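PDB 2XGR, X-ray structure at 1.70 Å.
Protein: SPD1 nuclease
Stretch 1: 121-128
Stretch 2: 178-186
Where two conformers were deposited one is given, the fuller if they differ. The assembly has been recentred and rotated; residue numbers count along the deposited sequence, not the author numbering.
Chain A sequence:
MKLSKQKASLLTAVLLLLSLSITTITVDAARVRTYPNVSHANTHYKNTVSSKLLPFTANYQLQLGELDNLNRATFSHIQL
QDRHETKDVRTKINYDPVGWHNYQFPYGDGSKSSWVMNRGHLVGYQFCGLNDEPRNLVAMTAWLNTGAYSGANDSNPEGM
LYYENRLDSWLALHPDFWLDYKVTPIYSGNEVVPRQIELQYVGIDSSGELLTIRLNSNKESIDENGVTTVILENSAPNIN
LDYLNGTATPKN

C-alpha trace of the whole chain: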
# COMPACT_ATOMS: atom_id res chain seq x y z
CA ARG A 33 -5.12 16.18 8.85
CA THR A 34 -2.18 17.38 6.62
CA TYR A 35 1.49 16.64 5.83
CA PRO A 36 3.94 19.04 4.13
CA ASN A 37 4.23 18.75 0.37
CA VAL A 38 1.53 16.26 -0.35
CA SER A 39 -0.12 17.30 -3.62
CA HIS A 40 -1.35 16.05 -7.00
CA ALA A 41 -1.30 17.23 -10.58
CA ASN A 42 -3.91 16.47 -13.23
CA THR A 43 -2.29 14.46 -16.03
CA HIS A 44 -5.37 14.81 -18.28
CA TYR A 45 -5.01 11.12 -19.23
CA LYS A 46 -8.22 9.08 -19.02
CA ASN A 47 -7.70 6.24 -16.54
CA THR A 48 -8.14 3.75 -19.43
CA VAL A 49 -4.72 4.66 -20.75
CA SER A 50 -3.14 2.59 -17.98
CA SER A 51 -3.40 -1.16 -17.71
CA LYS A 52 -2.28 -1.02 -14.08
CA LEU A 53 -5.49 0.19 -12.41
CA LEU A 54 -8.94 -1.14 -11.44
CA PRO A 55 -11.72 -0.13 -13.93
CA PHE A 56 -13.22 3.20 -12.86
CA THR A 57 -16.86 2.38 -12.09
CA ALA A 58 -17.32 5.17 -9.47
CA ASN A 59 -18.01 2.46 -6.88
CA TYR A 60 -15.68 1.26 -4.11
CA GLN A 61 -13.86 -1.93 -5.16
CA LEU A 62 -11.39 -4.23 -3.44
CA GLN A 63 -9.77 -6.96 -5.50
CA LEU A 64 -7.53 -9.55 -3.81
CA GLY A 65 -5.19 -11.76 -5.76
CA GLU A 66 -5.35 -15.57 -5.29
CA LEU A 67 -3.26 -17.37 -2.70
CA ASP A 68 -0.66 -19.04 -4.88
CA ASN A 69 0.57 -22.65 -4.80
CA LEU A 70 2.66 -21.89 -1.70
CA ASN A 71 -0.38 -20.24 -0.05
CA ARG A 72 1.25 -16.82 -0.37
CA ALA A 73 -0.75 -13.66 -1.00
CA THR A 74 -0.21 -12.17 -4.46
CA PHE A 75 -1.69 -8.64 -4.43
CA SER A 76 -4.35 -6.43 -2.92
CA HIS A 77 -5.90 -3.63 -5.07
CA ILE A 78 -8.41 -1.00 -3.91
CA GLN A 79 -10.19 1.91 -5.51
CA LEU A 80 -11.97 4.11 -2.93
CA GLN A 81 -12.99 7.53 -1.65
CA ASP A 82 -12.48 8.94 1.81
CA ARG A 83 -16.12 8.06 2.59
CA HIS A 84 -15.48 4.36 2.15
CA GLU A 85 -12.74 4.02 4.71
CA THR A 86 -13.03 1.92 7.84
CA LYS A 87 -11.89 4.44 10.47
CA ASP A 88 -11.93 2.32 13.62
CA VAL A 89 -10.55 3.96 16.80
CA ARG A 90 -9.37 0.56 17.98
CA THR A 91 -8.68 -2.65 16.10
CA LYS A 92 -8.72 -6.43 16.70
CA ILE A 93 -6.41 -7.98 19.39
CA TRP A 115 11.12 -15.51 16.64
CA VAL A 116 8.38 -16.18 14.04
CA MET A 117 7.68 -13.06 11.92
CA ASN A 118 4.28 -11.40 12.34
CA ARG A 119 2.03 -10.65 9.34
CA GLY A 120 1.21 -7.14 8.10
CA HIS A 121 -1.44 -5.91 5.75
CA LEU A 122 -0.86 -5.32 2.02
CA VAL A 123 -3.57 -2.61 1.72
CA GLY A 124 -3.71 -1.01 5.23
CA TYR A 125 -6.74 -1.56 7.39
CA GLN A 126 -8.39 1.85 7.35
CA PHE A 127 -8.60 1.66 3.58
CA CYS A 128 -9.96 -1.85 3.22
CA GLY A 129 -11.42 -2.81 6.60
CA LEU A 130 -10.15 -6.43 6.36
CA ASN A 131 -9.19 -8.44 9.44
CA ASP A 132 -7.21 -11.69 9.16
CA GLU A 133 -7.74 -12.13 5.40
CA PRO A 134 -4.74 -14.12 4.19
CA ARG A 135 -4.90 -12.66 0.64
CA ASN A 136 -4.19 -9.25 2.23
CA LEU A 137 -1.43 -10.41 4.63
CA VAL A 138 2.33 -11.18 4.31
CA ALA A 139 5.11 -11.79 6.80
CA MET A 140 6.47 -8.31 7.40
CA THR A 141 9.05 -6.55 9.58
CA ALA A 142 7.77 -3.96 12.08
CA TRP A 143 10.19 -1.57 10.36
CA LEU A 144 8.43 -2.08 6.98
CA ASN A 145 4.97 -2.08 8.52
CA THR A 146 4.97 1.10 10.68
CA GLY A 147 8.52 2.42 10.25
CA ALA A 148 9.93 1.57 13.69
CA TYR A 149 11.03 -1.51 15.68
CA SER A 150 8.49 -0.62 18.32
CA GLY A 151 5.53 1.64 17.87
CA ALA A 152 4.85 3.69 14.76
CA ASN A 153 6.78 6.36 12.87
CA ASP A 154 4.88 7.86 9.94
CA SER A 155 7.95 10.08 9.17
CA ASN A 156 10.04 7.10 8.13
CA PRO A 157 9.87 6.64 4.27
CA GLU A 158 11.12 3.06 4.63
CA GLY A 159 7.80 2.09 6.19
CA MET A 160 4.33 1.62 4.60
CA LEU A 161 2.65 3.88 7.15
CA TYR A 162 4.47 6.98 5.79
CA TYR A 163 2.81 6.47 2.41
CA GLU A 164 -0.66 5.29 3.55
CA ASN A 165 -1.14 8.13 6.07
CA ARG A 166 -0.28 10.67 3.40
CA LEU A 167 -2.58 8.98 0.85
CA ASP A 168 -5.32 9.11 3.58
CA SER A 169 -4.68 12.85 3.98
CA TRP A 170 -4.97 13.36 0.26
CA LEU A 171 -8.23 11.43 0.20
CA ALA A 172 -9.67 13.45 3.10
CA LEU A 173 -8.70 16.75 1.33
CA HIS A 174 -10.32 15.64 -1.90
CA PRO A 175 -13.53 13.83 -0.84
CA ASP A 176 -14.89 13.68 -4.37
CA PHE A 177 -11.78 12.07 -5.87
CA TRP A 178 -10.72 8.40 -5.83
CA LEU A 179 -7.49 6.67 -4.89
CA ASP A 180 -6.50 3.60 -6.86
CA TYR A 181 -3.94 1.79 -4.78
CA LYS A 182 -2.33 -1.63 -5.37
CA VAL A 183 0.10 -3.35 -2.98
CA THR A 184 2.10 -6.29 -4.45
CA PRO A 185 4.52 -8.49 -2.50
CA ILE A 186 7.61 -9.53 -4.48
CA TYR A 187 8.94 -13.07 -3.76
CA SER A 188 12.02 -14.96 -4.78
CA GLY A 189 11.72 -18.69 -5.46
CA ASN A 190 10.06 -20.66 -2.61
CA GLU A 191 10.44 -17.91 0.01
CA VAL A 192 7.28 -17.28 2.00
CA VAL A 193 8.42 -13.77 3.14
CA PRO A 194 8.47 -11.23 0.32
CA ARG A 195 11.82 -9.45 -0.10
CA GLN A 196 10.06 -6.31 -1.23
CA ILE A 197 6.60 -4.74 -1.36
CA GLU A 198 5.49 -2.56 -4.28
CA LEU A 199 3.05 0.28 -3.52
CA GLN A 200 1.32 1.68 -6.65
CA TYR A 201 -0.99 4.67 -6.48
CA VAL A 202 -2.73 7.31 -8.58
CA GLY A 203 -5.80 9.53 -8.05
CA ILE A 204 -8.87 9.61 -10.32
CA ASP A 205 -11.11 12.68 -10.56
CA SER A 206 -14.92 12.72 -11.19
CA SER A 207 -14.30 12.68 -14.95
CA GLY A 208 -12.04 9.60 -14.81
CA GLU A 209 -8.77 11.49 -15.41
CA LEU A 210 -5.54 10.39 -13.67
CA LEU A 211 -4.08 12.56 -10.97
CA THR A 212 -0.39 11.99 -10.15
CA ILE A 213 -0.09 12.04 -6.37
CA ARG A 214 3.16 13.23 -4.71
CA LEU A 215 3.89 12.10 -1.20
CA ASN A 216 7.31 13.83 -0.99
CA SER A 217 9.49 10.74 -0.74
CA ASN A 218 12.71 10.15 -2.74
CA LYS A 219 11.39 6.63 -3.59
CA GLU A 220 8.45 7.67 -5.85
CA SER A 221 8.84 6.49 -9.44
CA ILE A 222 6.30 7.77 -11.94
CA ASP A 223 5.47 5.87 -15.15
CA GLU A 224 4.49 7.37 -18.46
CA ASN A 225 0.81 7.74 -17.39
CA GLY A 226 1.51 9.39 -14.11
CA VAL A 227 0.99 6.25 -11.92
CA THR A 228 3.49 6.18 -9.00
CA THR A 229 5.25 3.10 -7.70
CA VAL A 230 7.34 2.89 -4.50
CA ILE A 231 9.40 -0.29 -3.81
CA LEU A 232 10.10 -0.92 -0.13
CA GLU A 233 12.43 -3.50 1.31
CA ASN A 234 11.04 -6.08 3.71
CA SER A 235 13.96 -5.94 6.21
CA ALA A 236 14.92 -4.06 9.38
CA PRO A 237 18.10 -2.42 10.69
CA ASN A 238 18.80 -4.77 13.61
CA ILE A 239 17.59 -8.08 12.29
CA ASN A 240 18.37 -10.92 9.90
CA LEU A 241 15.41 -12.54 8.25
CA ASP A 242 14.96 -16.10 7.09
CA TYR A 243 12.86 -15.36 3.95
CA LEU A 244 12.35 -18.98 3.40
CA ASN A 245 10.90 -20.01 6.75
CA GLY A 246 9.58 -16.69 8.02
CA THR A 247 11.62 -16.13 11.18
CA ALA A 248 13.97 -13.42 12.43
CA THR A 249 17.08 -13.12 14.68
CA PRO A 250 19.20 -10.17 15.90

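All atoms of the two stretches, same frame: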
# COMPACT_ATOMS: atom_id res chain seq x y z
N HIS A 121 -0.52 -6.03 6.84
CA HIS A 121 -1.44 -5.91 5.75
C HIS A 121 -0.71 -5.50 4.45
O HIS A 121 0.31 -4.81 4.50
CB HIS A 121 -2.41 -4.73 6.04
CG HIS A 121 -3.55 -5.10 6.95
ND1 HIS A 121 -3.34 -5.61 8.21
CD2 HIS A 121 -4.89 -5.01 6.80
CE1 HIS A 121 -4.51 -5.87 8.78
NE2 HIS A 121 -5.46 -5.47 7.96
N LEU A 122 -1.29 -5.90 3.31
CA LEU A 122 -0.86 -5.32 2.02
C LEU A 122 -1.53 -3.92 1.87
O LEU A 122 -0.86 -2.92 2.05
CB LEU A 122 -1.22 -6.25 0.85
CG LEU A 122 -0.43 -7.62 0.90
CD1 LEU A 122 -0.95 -8.53 -0.31
CD2 LEU A 122 1.09 -7.37 0.67
N VAL A 123 -2.84 -3.89 1.65
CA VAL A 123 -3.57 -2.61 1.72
C VAL A 123 -3.93 -2.34 3.21
O VAL A 123 -4.53 -3.20 3.85
CB VAL A 123 -4.81 -2.64 0.84
CG1 VAL A 123 -5.73 -1.41 1.15
CG2 VAL A 123 -4.42 -2.54 -0.65
N GLY A 124 -3.46 -1.22 3.80
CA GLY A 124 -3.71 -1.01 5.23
C GLY A 124 -5.19 -1.04 5.61
O GLY A 124 -6.12 -0.68 4.82
N TYR A 125 -5.38 -1.33 6.89
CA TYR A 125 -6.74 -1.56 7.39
C TYR A 125 -7.73 -0.44 7.14
O TYR A 125 -8.87 -0.72 6.74
CB TYR A 125 -6.64 -1.80 8.95
CG TYR A 125 -7.97 -2.10 9.53
CD1 TYR A 125 -8.60 -3.32 9.31
CD2 TYR A 125 -8.67 -1.11 10.18
CE1 TYR A 125 -9.85 -3.62 9.88
CE2 TYR A 125 -9.92 -1.40 10.78
CZ TYR A 125 -10.52 -2.62 10.56
OH TYR A 125 -11.77 -2.89 11.10
N GLN A 126 -7.36 0.82 7.41
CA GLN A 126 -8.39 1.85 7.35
C GLN A 126 -8.82 2.12 5.92
O GLN A 126 -9.85 2.75 5.67
CB GLN A 126 -7.92 3.15 8.01
CG GLN A 126 -7.70 3.03 9.51
CD GLN A 126 -7.75 4.36 10.21
OE1 GLN A 126 -8.17 4.45 11.40
NE2 GLN A 126 -7.29 5.38 9.56
N PHE A 127 -8.11 1.55 4.94
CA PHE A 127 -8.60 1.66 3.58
C PHE A 127 -9.56 0.55 3.30
O PHE A 127 -10.61 0.76 2.73
CB PHE A 127 -7.46 1.61 2.53
CG PHE A 127 -6.54 2.81 2.57
CD1 PHE A 127 -7.00 4.08 3.00
CD2 PHE A 127 -5.24 2.70 2.12
CE1 PHE A 127 -6.16 5.24 3.00
CE2 PHE A 127 -4.37 3.83 2.14
CZ PHE A 127 -4.83 5.10 2.54
N CYS A 128 -9.16 -0.67 3.66
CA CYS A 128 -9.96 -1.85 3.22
C CYS A 128 -10.85 -2.50 4.29
O CYS A 128 -11.67 -3.40 3.97
CB CYS A 128 -9.04 -2.94 2.61
SG CYS A 128 -7.90 -3.76 3.81
N TRP A 178 -10.94 9.82 -6.19
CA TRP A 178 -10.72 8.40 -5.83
C TRP A 178 -9.24 8.14 -5.77
O TRP A 178 -8.47 8.79 -6.47
CB TRP A 178 -11.24 7.51 -6.95
CG TRP A 178 -12.74 7.64 -7.12
CD1 TRP A 178 -13.42 8.65 -7.78
CD2 TRP A 178 -13.73 6.74 -6.60
NE1 TRP A 178 -14.82 8.43 -7.66
CE2 TRP A 178 -15.01 7.27 -6.94
CE3 TRP A 178 -13.66 5.56 -5.82
CZ2 TRP A 178 -16.20 6.62 -6.57
CZ3 TRP A 178 -14.84 4.90 -5.50
CH2 TRP A 178 -16.10 5.46 -5.84
N LEU A 179 -8.86 7.21 -4.91
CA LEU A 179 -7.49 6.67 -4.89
C LEU A 179 -7.54 5.27 -5.45
O LEU A 179 -8.37 4.43 -5.00
CB LEU A 179 -7.05 6.63 -3.43
CG LEU A 179 -5.73 5.82 -3.21
CD1 LEU A 179 -4.51 6.47 -3.99
CD2 LEU A 179 -5.42 5.69 -1.68
N ASP A 180 -6.66 4.98 -6.42
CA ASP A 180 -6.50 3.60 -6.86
C ASP A 180 -5.15 3.20 -6.28
O ASP A 180 -4.11 3.83 -6.56
CB ASP A 180 -6.49 3.54 -8.42
CG ASP A 180 -6.28 2.13 -8.95
OD1 ASP A 180 -5.18 1.60 -8.80
OD2 ASP A 180 -7.28 1.54 -9.45
N TYR A 181 -5.13 2.11 -5.52
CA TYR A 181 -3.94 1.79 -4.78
C TYR A 181 -3.75 0.26 -4.77
O TYR A 181 -4.64 -0.48 -4.34
CB TYR A 181 -4.14 2.33 -3.32
CG TYR A 181 -3.07 1.97 -2.28
CD1 TYR A 181 -1.68 2.03 -2.57
CD2 TYR A 181 -3.44 1.53 -1.02
CE1 TYR A 181 -0.72 1.70 -1.58
CE2 TYR A 181 -2.47 1.17 -0.02
CZ TYR A 181 -1.12 1.28 -0.33
OH TYR A 181 -0.21 0.99 0.66
N LYS A 182 -2.59 -0.19 -5.25
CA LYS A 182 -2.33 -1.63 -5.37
C LYS A 182 -1.05 -1.91 -4.59
O LYS A 182 -0.06 -1.16 -4.73
CB LYS A 182 -2.13 -1.99 -6.86
CG LYS A 182 -2.02 -3.53 -7.00
CD LYS A 182 -1.69 -3.91 -8.49
CE LYS A 182 -1.67 -5.43 -8.63
NZ LYS A 182 -1.33 -5.69 -10.09
N VAL A 183 -1.08 -2.94 -3.74
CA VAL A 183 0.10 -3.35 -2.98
C VAL A 183 0.44 -4.78 -3.40
O VAL A 183 -0.38 -5.71 -3.32
CB VAL A 183 -0.17 -3.24 -1.44
CG1 VAL A 183 1.11 -3.70 -0.66
CG2 VAL A 183 -0.56 -1.75 -1.11
N THR A 184 1.65 -4.95 -3.91
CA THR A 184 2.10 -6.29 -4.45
C THR A 184 3.37 -6.77 -3.78
O THR A 184 4.42 -6.06 -3.84
CB THR A 184 2.38 -6.18 -5.99
OG1 THR A 184 1.28 -5.58 -6.69
CG2 THR A 184 2.79 -7.54 -6.60
N PRO A 185 3.32 -7.93 -3.10
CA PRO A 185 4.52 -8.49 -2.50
C PRO A 185 5.36 -9.12 -3.62
O PRO A 185 4.77 -9.69 -4.56
CB PRO A 185 3.99 -9.53 -1.50
CG PRO A 185 2.62 -10.02 -2.09
CD PRO A 185 2.10 -8.72 -2.82
N ILE A 186 6.67 -8.98 -3.50
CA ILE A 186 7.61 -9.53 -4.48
C ILE A 186 8.39 -10.67 -3.82
O ILE A 186 9.13 -10.45 -2.84
CB ILE A 186 8.60 -8.41 -4.95
CG1 ILE A 186 7.87 -7.10 -5.42
CG2 ILE A 186 9.53 -8.91 -6.08
CD1 ILE A 186 6.91 -7.32 -6.53

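Stretch 2 is a single β-strand, and stretch 1 lies over it, running roughly in the opposite direction, as a loop that leads into a helix at Tyr125. No hydrogen bond joins them; the contact is built from apolar side chains and buries 354 Å² in all. The backbones come nearest at Leu122 and Val183, whose CA atoms lie 5.5 Å apart.

The strand's alternation sets the first rule: Leu179, Tyr181 and Val183 point toward stretch 1, while Lys182 and Thr184 point away. Leu179 opens the contact lightly, its CD2 4.3 Å from CZ of Phe127, at the far end of that ring.

Tyr181 does more. Its CD2 sits 3.8 Å from CD2 of Phe127, and the two ring planes stand at 84° with centroids 5.8 Å apart, an oblique pairing. The same Tyr181 CD2 also lies 4.2 Å from CG2 of Val123, so one ring carbon meets both an aromatic and an aliphatic neighbour. The tyrosine hydroxyl is hydrogen-bonded elsewhere in the structure, so its polar group is satisfied while the ring packs against apolar neighbours.

Val183 fills the narrowest part. Its CG1 lies 3.8 Å from CB of Leu122, while its CG2 lies 4.0 Å from CG2 of Val123 and 3.4 Å from the backbone O of Leu122. Both methyls of this β-branched residue find neighbours close to the backbone.

Pro185 points sideways, yet its ring carbon CD packs 3.9 Å from CD2 of Leu122, extending the leucine's apolar contact along the strand.

Within stretch 1, Gly124 holds the N-cap position: its O accepts from Phe127 N at 3.0 Å and from Cys128 N at 3.3 Å. From this first turn Phe127 points its side chain toward the strand, so Leu122 covers its later residues and Phe127 its earlier ones.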